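PDB 5Z9J: putative P450-like enzyme from Streptomyces himastatinicus ATCC 53653, which is a cytochrome P450-like haem protein, probably an iron-dependent monooxygenase, encoded by the Streptomyces gene hmtS. Local coordinates for residues H15-G20 and A315-R320; I26-E31 and N37-P42; D191-R196 and Q226-A231. All blocks are in the same frame, centred on the assembly; numbering follows the deposited sequence.

Interaction 1. Residues H15-G20 and A315-R320; sequences HFWMRG and ANRDER. With TAM (tris(hydroxyethyl)aminomethane), chain F.
Arg317 meets Trp17 and Met18, joining the N-terminal 3-10 turn to the loop that follows helix 312-315. The apolar part is small. Trp17 CB lies 3.9 Å from Arg317 CG, and the indole and guanidinium planes stand 74° apart, so they do not stack.

The Met18 thioether packs against the guanidinium, with SD 3.4 Å from Arg317 NH2. A bend at chi2 (-56°) turns the sulfur to the arginine, and a further bend at chi3 keeps CE beside NH2.

The polar part is gathered at the guanidinium. The carbonyl oxygen of Trp17 sits over one of its faces, 3.6 Å from Arg317 NH1, and is not bonded to it. At the edge, in plane, one water accepts from Arg317 NH2 at 2.9 Å and donates to Met18 O. The same group bonds to Tyr280 O through NH2 and forms a salt bridge with Asp326 through NH1.

On the ligand side, the indole edge of Trp17 stands over the centre of the Phe16 ring. Trp17 CZ3 comes within 3.5 Å of O6 of the bound TAM.

Buried Arg317 thus has direct polar partners outside both segments, and Asp326 probably balances its charge. The turn adds carbon, sulfur and one water bridge.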
loop_
_atom_site.group_PDB
_atom_site.type_symbol
_atom_site.label_atom_id
_atom_site.label_comp_id
_atom_site.label_asym_id
_atom_site.label_seq_id
_atom_site.Cartn_x
_atom_site.Cartn_y
_atom_site.Cartn_z
ATOM N N HIS A 15 -10.450 -13.874 0.030
ATOM C CA HIS A 15 -10.714 -12.931 1.119
ATOM C C HIS A 15 -12.010 -13.220 1.865
ATOM O O HIS A 15 -12.946 -12.423 1.829
ATOM C CB HIS A 15 -10.764 -11.517 0.620
ATOM C CG HIS A 15 -9.463 -11.056 0.033
ATOM N ND1 HIS A 15 -9.316 -9.836 -0.585
ATOM C CD2 HIS A 15 -8.258 -11.668 -0.053
ATOM C CE1 HIS A 15 -8.068 -9.702 -1.000
ATOM N NE2 HIS A 15 -7.408 -10.809 -0.710
ATOM N N PHE A 16 -12.019 -14.341 2.564
ATOM C CA PHE A 16 -13.220 -14.791 3.246
ATOM C C PHE A 16 -13.733 -13.764 4.270
ATOM O O PHE A 16 -14.949 -13.728 4.568
ATOM C CB PHE A 16 -12.957 -16.158 3.936
ATOM C CG PHE A 16 -11.819 -16.127 4.932
ATOM C CD1 PHE A 16 -12.042 -15.743 6.233
ATOM C CD2 PHE A 16 -10.520 -16.450 4.543
ATOM C CE1 PHE A 16 -11.004 -15.683 7.120
ATOM C CE2 PHE A 16 -9.481 -16.412 5.437
ATOM C CZ PHE A 16 -9.717 -16.013 6.712
ATOM N N TRP A 17 -12.839 -12.994 4.882
ATOM C CA TRP A 17 -13.276 -12.043 5.909
ATOM C C TRP A 17 -14.182 -10.942 5.354
ATOM O O TRP A 17 -14.984 -10.364 6.082
ATOM C CB TRP A 17 -12.080 -11.449 6.636
ATOM C CG TRP A 17 -11.089 -10.731 5.716
ATOM C CD1 TRP A 17 -11.082 -9.412 5.401
ATOM C CD2 TRP A 17 -9.984 -11.320 5.004
ATOM N NE1 TRP A 17 -10.045 -9.126 4.540
ATOM C CE2 TRP A 17 -9.362 -10.280 4.278
ATOM C CE3 TRP A 17 -9.459 -12.619 4.918
ATOM C CZ2 TRP A 17 -8.232 -10.506 3.474
ATOM C CZ3 TRP A 17 -8.333 -12.839 4.097
ATOM C CH2 TRP A 17 -7.740 -11.781 3.390
ATOM N N MET A 18 -14.018 -10.614 4.061
ATOM C CA MET A 18 -14.890 -9.653 3.393
ATOM C C MET A 18 -16.329 -10.140 3.175
ATOM O O MET A 18 -17.233 -9.334 2.952
ATOM C CB MET A 18 -14.268 -9.250 2.037
ATOM C CG MET A 18 -12.900 -8.610 2.230
ATOM S SD MET A 18 -12.941 -7.170 3.333
ATOM C CE MET A 18 -14.123 -6.146 2.446
ATOM N N ARG A 19 -16.529 -11.456 3.223
ATOM C CA ARG A 19 -17.846 -12.070 3.105
ATOM C C ARG A 19 -18.427 -12.478 4.467
ATOM O O ARG A 19 -19.339 -13.302 4.533
ATOM C CB ARG A 19 -17.775 -13.268 2.149
ATOM C CG ARG A 19 -17.339 -12.859 0.719
ATOM C CD ARG A 19 -17.160 -14.041 -0.247
ATOM N NE ARG A 19 -16.804 -13.585 -1.601
ATOM C CZ ARG A 19 -15.578 -13.359 -2.089
ATOM N NH1 ARG A 19 -14.479 -13.502 -1.349
ATOM N NH2 ARG A 19 -15.461 -12.958 -3.345
ATOM N N GLY A 20 -17.865 -11.937 5.546
ATOM C CA GLY A 20 -18.400 -12.157 6.875
ATOM C C GLY A 20 -18.170 -13.547 7.451
ATOM O O GLY A 20 -18.974 -14.014 8.274
ATOM N N ALA A 315 -7.278 -9.935 10.352
ATOM C CA ALA A 315 -7.055 -9.496 11.725
ATOM C C ALA A 315 -7.972 -8.348 12.054
ATOM O O ALA A 315 -8.564 -8.330 13.151
ATOM C CB ALA A 315 -5.604 -9.055 11.923
ATOM N N ASN A 316 -8.183 -7.488 11.044
ATOM C CA ASN A 316 -9.020 -6.314 11.189
ATOM C C ASN A 316 -10.490 -6.649 11.343
ATOM O O ASN A 316 -11.298 -5.740 11.653
ATOM C CB ASN A 316 -8.889 -5.393 9.961
ATOM C CG ASN A 316 -7.583 -4.618 9.935
ATOM O OD1 ASN A 316 -6.916 -4.470 10.947
ATOM N ND2 ASN A 316 -7.215 -4.129 8.777
ATOM N N ARG A 317 -10.857 -7.896 11.071
ATOM C CA ARG A 317 -12.253 -8.300 11.327
ATOM C C ARG A 317 -12.339 -9.177 12.587
ATOM O O ARG A 317 -13.370 -9.813 12.846
ATOM C CB ARG A 317 -12.838 -9.053 10.127
ATOM C CG ARG A 317 -12.774 -8.279 8.793
ATOM C CD ARG A 317 -13.444 -6.914 8.891
ATOM N NE ARG A 317 -13.688 -6.324 7.583
ATOM C CZ ARG A 317 -14.828 -6.479 6.910
ATOM N NH1 ARG A 317 -15.829 -7.187 7.436
ATOM N NH2 ARG A 317 -14.977 -5.913 5.722
ATOM N N ASP A 318 -11.279 -9.191 13.398
ATOM C CA ASP A 318 -11.231 -10.097 14.552
ATOM C C ASP A 318 -12.089 -9.534 15.667
ATOM O O ASP A 318 -11.845 -8.434 16.147
ATOM C CB ASP A 318 -9.784 -10.372 15.031
ATOM C CG ASP A 318 -9.712 -11.488 16.111
ATOM O OD1 ASP A 318 -10.755 -11.812 16.720
ATOM O OD2 ASP A 318 -8.639 -12.074 16.335
ATOM N N GLU A 319 -13.126 -10.291 16.018
ATOM C CA GLU A 319 -14.093 -9.904 17.038
ATOM C C GLU A 319 -13.497 -9.880 18.466
ATOM O O GLU A 319 -14.101 -9.298 19.358
ATOM C CB GLU A 319 -15.298 -10.840 16.983
ATOM C CG GLU A 319 -14.933 -12.254 17.369
ATOM C CD GLU A 319 -16.063 -13.261 17.178
ATOM O OE1 GLU A 319 -17.242 -12.866 16.971
ATOM O OE2 GLU A 319 -15.766 -14.472 17.321
ATOM N N ARG A 320 -12.342 -10.525 18.681
ATOM C CA ARG A 320 -11.610 -10.429 19.951
ATOM C C ARG A 320 -11.002 -9.012 20.094
ATOM O O ARG A 320 -10.642 -8.591 21.203
ATOM C CB ARG A 320 -10.493 -11.478 20.038
ATOM C CG ARG A 320 -10.939 -12.953 20.120
ATOM C CD ARG A 320 -9.732 -13.921 20.074
ATOM N NE ARG A 320 -9.024 -13.745 18.786
ATOM C CZ ARG A 320 -7.802 -14.208 18.506
ATOM N NH1 ARG A 320 -7.131 -14.944 19.393
ATOM N NH2 ARG A 320 -7.241 -13.938 17.304
HETATM C C TAM F . -5.547 -18.108 1.458
HETATM C C1 TAM F . -6.247 -19.248 2.304
HETATM C C2 TAM F . -6.420 -17.644 0.279
HETATM C C3 TAM F . -5.211 -16.905 2.385
HETATM C C4 TAM F . -7.769 -19.247 2.134
HETATM C C5 TAM F . -5.662 -16.565 -0.479
HETATM C C6 TAM F . -6.394 -16.406 3.247
HETATM N N TAM F . -4.279 -18.594 0.921
HETATM O O4 TAM F . -8.151 -20.138 1.102
HETATM O O5 TAM F . -4.267 -16.914 -0.435
HETATM O O6 TAM F . -7.351 -15.795 2.407
HETATM O O HOH W 1 -17.140 -6.663 3.963
#

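Interaction 2. Residues I26-E31 and N37-P42; sequences IVDYDE and NVYGYP. With TAM (tris(hydroxyethyl)aminomethane), chain F.
Tyr39 and Asp28 meet at the edge of the phenol ring, near its plane. Asp28 OD2 lies at the CE2 side of this edge, and C6 of the bound TAM at the CE1 side. The rings of Trp311 and Phe16 pack against Tyr39 as well, the first at about 25°, the second edge-to-face. The Tyr39 hydroxyl donates to Asp28 OD2 at 3.3 Å, a long bond. The Asn37 amide is turned almost square to the Asp28 carboxylate, at 88°. Its ND2 gives a hydrogen in the amide plane to the syn lone pair of Asp28 OD1, at 2.7 Å. Asn37 OD1 accepts from Trp311 NE1, so both ends of the amide are fixed. Asp28 CG sits between its own backbone N and carbonyl carbon (chi1 70°), which lets the carboxylate reach both partners. With an alanine at Asp28, Asn37 ND2 and the Tyr39 hydroxyl would probably lose this acceptor.

Asp28 and Asn37 form a hydrogen-bonded antiparallel pair, with Asn37 N 2.8 Å from Asp28 O. Val27 and Val38 are a non-hydrogen-bonded pair whose side chains lie on the other face.

This is a beta hairpin at the outer edge of the mixed P450 sheet. Its Asp30, Asn37 and Tyr39 line the TAM pocket.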
loop_
_atom_site.group_PDB
_atom_site.type_symbol
_atom_site.label_atom_id
_atom_site.label_comp_id
_atom_site.label_asym_id
_atom_site.label_seq_id
_atom_site.Cartn_x
_atom_site.Cartn_y
_atom_site.Cartn_z
ATOM N N ILE A 26 -7.001 -20.030 13.624
ATOM C CA ILE A 26 -6.287 -18.775 13.647
ATOM C C ILE A 26 -5.075 -18.914 12.738
ATOM O O ILE A 26 -4.740 -17.978 12.019
ATOM C CB ILE A 26 -5.845 -18.406 15.088
ATOM C CG1 ILE A 26 -7.063 -18.289 16.021
ATOM C CG2 ILE A 26 -5.019 -17.131 15.093
ATOM C CD1 ILE A 26 -6.727 -18.506 17.521
ATOM N N VAL A 27 -4.450 -20.098 12.778
ATOM C CA VAL A 27 -3.287 -20.437 11.949
ATOM C C VAL A 27 -3.509 -21.694 11.121
ATOM O O VAL A 27 -3.996 -22.694 11.638
ATOM C CB VAL A 27 -2.011 -20.671 12.807
ATOM C CG1 VAL A 27 -0.829 -21.052 11.928
ATOM C CG2 VAL A 27 -1.676 -19.467 13.658
ATOM N N ASP A 28 -3.180 -21.650 9.832
ATOM C CA ASP A 28 -3.219 -22.873 9.012
ATOM C C ASP A 28 -2.026 -22.918 8.051
ATOM O O ASP A 28 -1.222 -21.972 7.962
ATOM C CB ASP A 28 -4.555 -23.045 8.233
ATOM C CG ASP A 28 -4.757 -22.042 7.082
ATOM O OD1 ASP A 28 -3.791 -21.665 6.362
ATOM O OD2 ASP A 28 -5.920 -21.634 6.862
ATOM N N TYR A 29 -1.888 -24.064 7.394
ATOM C CA TYR A 29 -0.823 -24.290 6.424
ATOM C C TYR A 29 -1.447 -24.557 5.049
ATOM O O TYR A 29 -2.417 -25.301 4.926
ATOM C CB TYR A 29 0.061 -25.469 6.869
ATOM C CG TYR A 29 1.225 -25.804 5.958
ATOM C CD1 TYR A 29 2.332 -24.982 5.884
ATOM C CD2 TYR A 29 1.200 -26.949 5.168
ATOM C CE1 TYR A 29 3.392 -25.291 5.060
ATOM C CE2 TYR A 29 2.244 -27.267 4.346
ATOM C CZ TYR A 29 3.339 -26.439 4.290
ATOM O OH TYR A 29 4.385 -26.753 3.449
ATOM N N ASP A 30 -0.909 -23.922 4.026
ATOM C CA ASP A 30 -1.352 -24.166 2.665
ATOM C C ASP A 30 -0.368 -25.146 2.024
ATOM O O ASP A 30 0.757 -24.764 1.670
ATOM C CB ASP A 30 -1.437 -22.846 1.897
ATOM C CG ASP A 30 -2.135 -22.988 0.557
ATOM O OD1 ASP A 30 -1.998 -24.037 -0.111
ATOM O OD2 ASP A 30 -2.855 -22.051 0.176
ATOM N N GLU A 31 -0.784 -26.409 1.892
ATOM C CA GLU A 31 0.111 -27.456 1.396
ATOM C C GLU A 31 0.444 -27.210 -0.067
ATOM O O GLU A 31 1.565 -27.462 -0.501
ATOM C CB GLU A 31 -0.487 -28.855 1.569
ATOM C CG GLU A 31 0.576 -29.971 1.512
ATOM C CD GLU A 31 -0.025 -31.385 1.466
ATOM O OE1 GLU A 31 -1.241 -31.534 1.751
ATOM O OE2 GLU A 31 0.715 -32.344 1.132
ATOM N N ASN A 37 -0.521 -19.370 7.122
ATOM C CA ASN A 37 -1.471 -18.260 7.235
ATOM C C ASN A 37 -1.815 -17.924 8.689
ATOM O O ASN A 37 -2.116 -18.830 9.455
ATOM C CB ASN A 37 -2.785 -18.587 6.482
ATOM C CG ASN A 37 -2.596 -18.768 4.975
ATOM O OD1 ASN A 37 -2.231 -17.830 4.293
ATOM N ND2 ASN A 37 -2.859 -19.961 4.461
ATOM N N VAL A 38 -1.791 -16.643 9.063
ATOM C CA VAL A 38 -2.273 -16.171 10.388
ATOM C C VAL A 38 -3.440 -15.192 10.206
ATOM O O VAL A 38 -3.294 -14.201 9.465
ATOM C CB VAL A 38 -1.155 -15.432 11.187
ATOM C CG1 VAL A 38 -1.634 -15.010 12.587
ATOM C CG2 VAL A 38 0.045 -16.285 11.318
ATOM N N TYR A 39 -4.568 -15.412 10.874
ATOM C CA TYR A 39 -5.748 -14.544 10.694
ATOM C C TYR A 39 -6.187 -13.768 11.988
ATOM O O TYR A 39 -7.042 -12.862 11.924
ATOM C CB TYR A 39 -6.940 -15.357 10.204
ATOM C CG TYR A 39 -6.676 -16.212 8.992
ATOM C CD1 TYR A 39 -6.370 -15.652 7.752
ATOM C CD2 TYR A 39 -6.781 -17.577 9.073
ATOM C CE1 TYR A 39 -6.138 -16.454 6.652
ATOM C CE2 TYR A 39 -6.557 -18.381 7.973
ATOM C CZ TYR A 39 -6.230 -17.806 6.765
ATOM O OH TYR A 39 -6.003 -18.602 5.666
ATOM N N GLY A 40 -5.590 -14.083 13.133
ATOM C CA GLY A 40 -6.046 -13.494 14.384
ATOM C C GLY A 40 -5.389 -12.151 14.625
ATOM O O GLY A 40 -4.282 -11.890 14.105
ATOM N N TYR A 41 -6.088 -11.251 15.312
ATOM C CA TYR A 41 -5.499 -9.911 15.534
ATOM C C TYR A 41 -4.356 -9.951 16.569
ATOM O O TYR A 41 -3.251 -9.483 16.261
ATOM C CB TYR A 41 -6.571 -8.871 15.908
ATOM C CG TYR A 41 -6.068 -7.463 16.202
ATOM C CD1 TYR A 41 -6.073 -6.433 15.222
ATOM C CD2 TYR A 41 -5.586 -7.147 17.463
ATOM C CE1 TYR A 41 -5.621 -5.136 15.544
ATOM C CE2 TYR A 41 -5.132 -5.884 17.769
ATOM C CZ TYR A 41 -5.145 -4.895 16.812
ATOM O OH TYR A 41 -4.680 -3.664 17.189
ATOM N N PRO A 42 -4.589 -10.505 17.777
ATOM C CA PRO A 42 -3.477 -10.447 18.736
ATOM C C PRO A 42 -2.221 -11.182 18.242
ATOM O O PRO A 42 -1.115 -10.776 18.561
ATOM C CB PRO A 42 -4.054 -11.138 20.022
ATOM C CG PRO A 42 -5.172 -11.957 19.535
ATOM C CD PRO A 42 -5.740 -11.251 18.303
HETATM C C TAM F . -5.547 -18.108 1.458
HETATM C C1 TAM F . -6.247 -19.248 2.304
HETATM C C2 TAM F . -6.420 -17.644 0.279
HETATM C C3 TAM F . -5.211 -16.905 2.385
HETATM C C4 TAM F . -7.769 -19.247 2.134
HETATM C C5 TAM F . -5.662 -16.565 -0.479
HETATM C C6 TAM F . -6.394 -16.406 3.247
HETATM N N TAM F . -4.279 -18.594 0.921
HETATM O O4 TAM F . -8.151 -20.138 1.102
HETATM O O5 TAM F . -4.267 -16.914 -0.435
HETATM O O6 TAM F . -7.351 -15.795 2.407
#

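Interaction 3. Residues D191-R196 and Q226-A231; sequences DYWHER and QISNIA
Trp193 reaches from helix 191-196 onto helix 226-231 and makes every close side-chain contact here. The methyl of Ala231 lies over the indole face. Its CB is 3.6 Å from the centroid of the Trp193 six-membered ring and 22° off the ring normal, a CH-pi contact. The nearest ring atom is Trp193 CZ2, 3.4 Å from Ala231 CB. Ser228 comes to the edge, near the ring plane, with its OG 3.0 Å from Trp193 CD1. The hydroxyl therefore faces a ring C-H; the indole NE1 is 3.9 Å from Ser228 OG, and the two are not bonded. With OG anti to the backbone N (chi1 -169°), Ser228 brings its oxygen to this edge. Ile227 CG2 completes the first shell, 4.3 Å from Trp193 CB.

The ring is held from its other face too. There the edge of the Tyr192 ring meets the indole, with CD2 over its centre, so the indole lies between Tyr192 and Ala231. Tyr192 in turn packs edge-to-face with Trp155. Leu142 of helix 132-142 touches both Trp193 and Ala231, and Ile209 of helix 208-214 touches Trp193. On the far side of helix 226-231, Asn229 ND2 bonds to the backbone oxygens of Ile70 and Glu72.

The axes cross at 105°, 8.7 Å apart at closest approach. By position these are probably the G helix and the start of the long helix that passes the haem in the P450 fold. The chemistry is mostly apolar: small Ser228 and Ala231 let the large indole lie close against the helix whose Ala231 side chain is about 10 Å from the haem.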
loop_
_atom_site.group_PDB
_atom_site.type_symbol
_atom_site.label_atom_id
_atom_site.label_comp_id
_atom_site.label_asym_id
_atom_site.label_seq_id
_atom_site.Cartn_x
_atom_site.Cartn_y
_atom_site.Cartn_z
ATOM N N ASP A 191 18.749 2.890 -14.026
ATOM C CA ASP A 191 19.391 3.801 -14.989
ATOM C C ASP A 191 18.572 5.061 -15.102
ATOM O O ASP A 191 19.112 6.131 -15.329
ATOM C CB ASP A 191 19.503 3.143 -16.356
ATOM N N TYR A 192 17.297 4.969 -14.752
ATOM C CA TYR A 192 16.477 6.163 -14.687
ATOM C C TYR A 192 16.867 7.039 -13.509
ATOM O O TYR A 192 17.236 8.222 -13.694
ATOM C CB TYR A 192 15.005 5.806 -14.579
ATOM C CG TYR A 192 14.133 7.011 -14.385
ATOM C CD1 TYR A 192 13.745 7.774 -15.471
ATOM C CD2 TYR A 192 13.691 7.387 -13.115
ATOM C CE1 TYR A 192 12.943 8.881 -15.320
ATOM C CE2 TYR A 192 12.886 8.497 -12.949
ATOM C CZ TYR A 192 12.518 9.240 -14.064
ATOM O OH TYR A 192 11.719 10.345 -13.942
ATOM N N TRP A 193 16.852 6.446 -12.309
ATOM C CA TRP A 193 17.191 7.213 -11.112
ATOM C C TRP A 193 18.636 7.720 -11.203
ATOM O O TRP A 193 18.937 8.795 -10.701
ATOM C CB TRP A 193 16.936 6.391 -9.861
ATOM C CG TRP A 193 15.460 6.146 -9.722
ATOM C CD1 TRP A 193 14.841 4.956 -9.790
ATOM C CD2 TRP A 193 14.422 7.132 -9.501
ATOM N NE1 TRP A 193 13.480 5.115 -9.641
ATOM C CE2 TRP A 193 13.196 6.436 -9.454
ATOM C CE3 TRP A 193 14.413 8.522 -9.349
ATOM C CZ2 TRP A 193 11.968 7.077 -9.253
ATOM C CZ3 TRP A 193 13.188 9.164 -9.157
ATOM C CH2 TRP A 193 11.986 8.434 -9.095
ATOM N N HIS A 194 19.502 6.995 -11.900
ATOM C CA HIS A 194 20.864 7.481 -12.116
ATOM C C HIS A 194 20.854 8.858 -12.758
ATOM O O HIS A 194 21.568 9.749 -12.325
ATOM C CB HIS A 194 21.644 6.540 -13.015
ATOM C CG HIS A 194 22.992 7.070 -13.425
ATOM N ND1 HIS A 194 24.016 7.290 -12.529
ATOM C CD2 HIS A 194 23.460 7.466 -14.633
ATOM C CE1 HIS A 194 25.068 7.782 -13.171
ATOM N NE2 HIS A 194 24.758 7.889 -14.450
ATOM N N GLU A 195 20.004 9.060 -13.753
ATOM C CA GLU A 195 19.971 10.353 -14.430
ATOM C C GLU A 195 19.239 11.419 -13.610
ATOM O O GLU A 195 19.574 12.605 -13.687
ATOM C CB GLU A 195 19.315 10.214 -15.804
ATOM N N ARG A 196 18.282 11.013 -12.785
ATOM C CA ARG A 196 17.644 11.988 -11.907
ATOM C C ARG A 196 18.600 12.435 -10.825
ATOM O O ARG A 196 18.596 13.594 -10.435
ATOM C CB ARG A 196 16.357 11.426 -11.302
ATOM C CG ARG A 196 15.384 10.933 -12.350
ATOM C CD ARG A 196 15.098 12.067 -13.351
ATOM N NE ARG A 196 14.644 13.297 -12.692
ATOM C CZ ARG A 196 14.512 14.469 -13.306
ATOM N NH1 ARG A 196 14.784 14.562 -14.599
ATOM N NH2 ARG A 196 14.098 15.544 -12.637
ATOM N N GLN A 226 20.659 2.006 -4.339
ATOM C CA GLN A 226 19.980 2.410 -3.122
ATOM C C GLN A 226 18.904 3.465 -3.395
ATOM O O GLN A 226 17.778 3.362 -2.891
ATOM C CB GLN A 226 20.987 2.934 -2.114
ATOM C CG GLN A 226 21.892 1.827 -1.588
ATOM C CD GLN A 226 22.972 2.330 -0.649
ATOM O OE1 GLN A 226 23.784 3.195 -1.010
ATOM N NE2 GLN A 226 22.969 1.812 0.579
ATOM N N ILE A 227 19.261 4.488 -4.164
ATOM C CA ILE A 227 18.320 5.537 -4.515
ATOM C C ILE A 227 17.159 4.991 -5.339
ATOM O O ILE A 227 16.013 5.332 -5.094
ATOM C CB ILE A 227 19.046 6.654 -5.259
ATOM C CG1 ILE A 227 19.973 7.364 -4.272
ATOM C CG2 ILE A 227 18.048 7.633 -5.936
ATOM C CD1 ILE A 227 20.807 8.479 -4.877
ATOM N N SER A 228 17.459 4.120 -6.301
ATOM C CA SER A 228 16.420 3.532 -7.141
ATOM C C SER A 228 15.463 2.659 -6.294
ATOM O O SER A 228 14.234 2.769 -6.384
ATOM C CB SER A 228 17.055 2.706 -8.264
ATOM O OG SER A 228 16.105 2.327 -9.242
ATOM N N ASN A 229 16.018 1.841 -5.419
ATOM C CA ASN A 229 15.154 0.961 -4.624
ATOM C C ASN A 229 14.328 1.726 -3.599
ATOM O O ASN A 229 13.196 1.353 -3.322
ATOM C CB ASN A 229 16.003 -0.122 -3.975
ATOM C CG ASN A 229 16.610 -1.061 -5.014
ATOM O OD1 ASN A 229 15.930 -1.480 -5.967
ATOM N ND2 ASN A 229 17.887 -1.381 -4.848
ATOM N N ILE A 230 14.846 2.838 -3.083
ATOM C CA ILE A 230 14.043 3.667 -2.207
ATOM C C ILE A 230 12.918 4.341 -2.987
ATOM O O ILE A 230 11.751 4.234 -2.586
ATOM C CB ILE A 230 14.902 4.713 -1.485
ATOM C CG1 ILE A 230 15.788 4.016 -0.434
ATOM C CG2 ILE A 230 14.027 5.795 -0.823
ATOM C CD1 ILE A 230 16.929 4.897 0.092
ATOM N N ALA A 231 13.236 5.008 -4.097
ATOM C CA ALA A 231 12.177 5.628 -4.886
ATOM C C ALA A 231 11.141 4.590 -5.376
ATOM O O ALA A 231 9.947 4.848 -5.304
ATOM C CB ALA A 231 12.735 6.379 -6.027
#

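How the interactions relate
All three contacts are buried, but they differ in place and chemistry. Interactions 1 and 2 are neighbours, with centres 12 Å apart, and both line the TAM pocket. They also touch directly: Asp318 OD2 lies 2.9 Å from Tyr41 N, a probable hydrogen bond. Interaction 1 joins turns and loops distant in sequence, through an arginine and water. Interaction 2 is local and sheet-like, built on backbone bonds and a carboxylate with two partners. Interaction 3 lies on the opposite side of the chain's centre, its nearest atoms about 24 Å from interaction 1 and about 26 Å from interaction 2. It joins two helices by apolar packing around one indole.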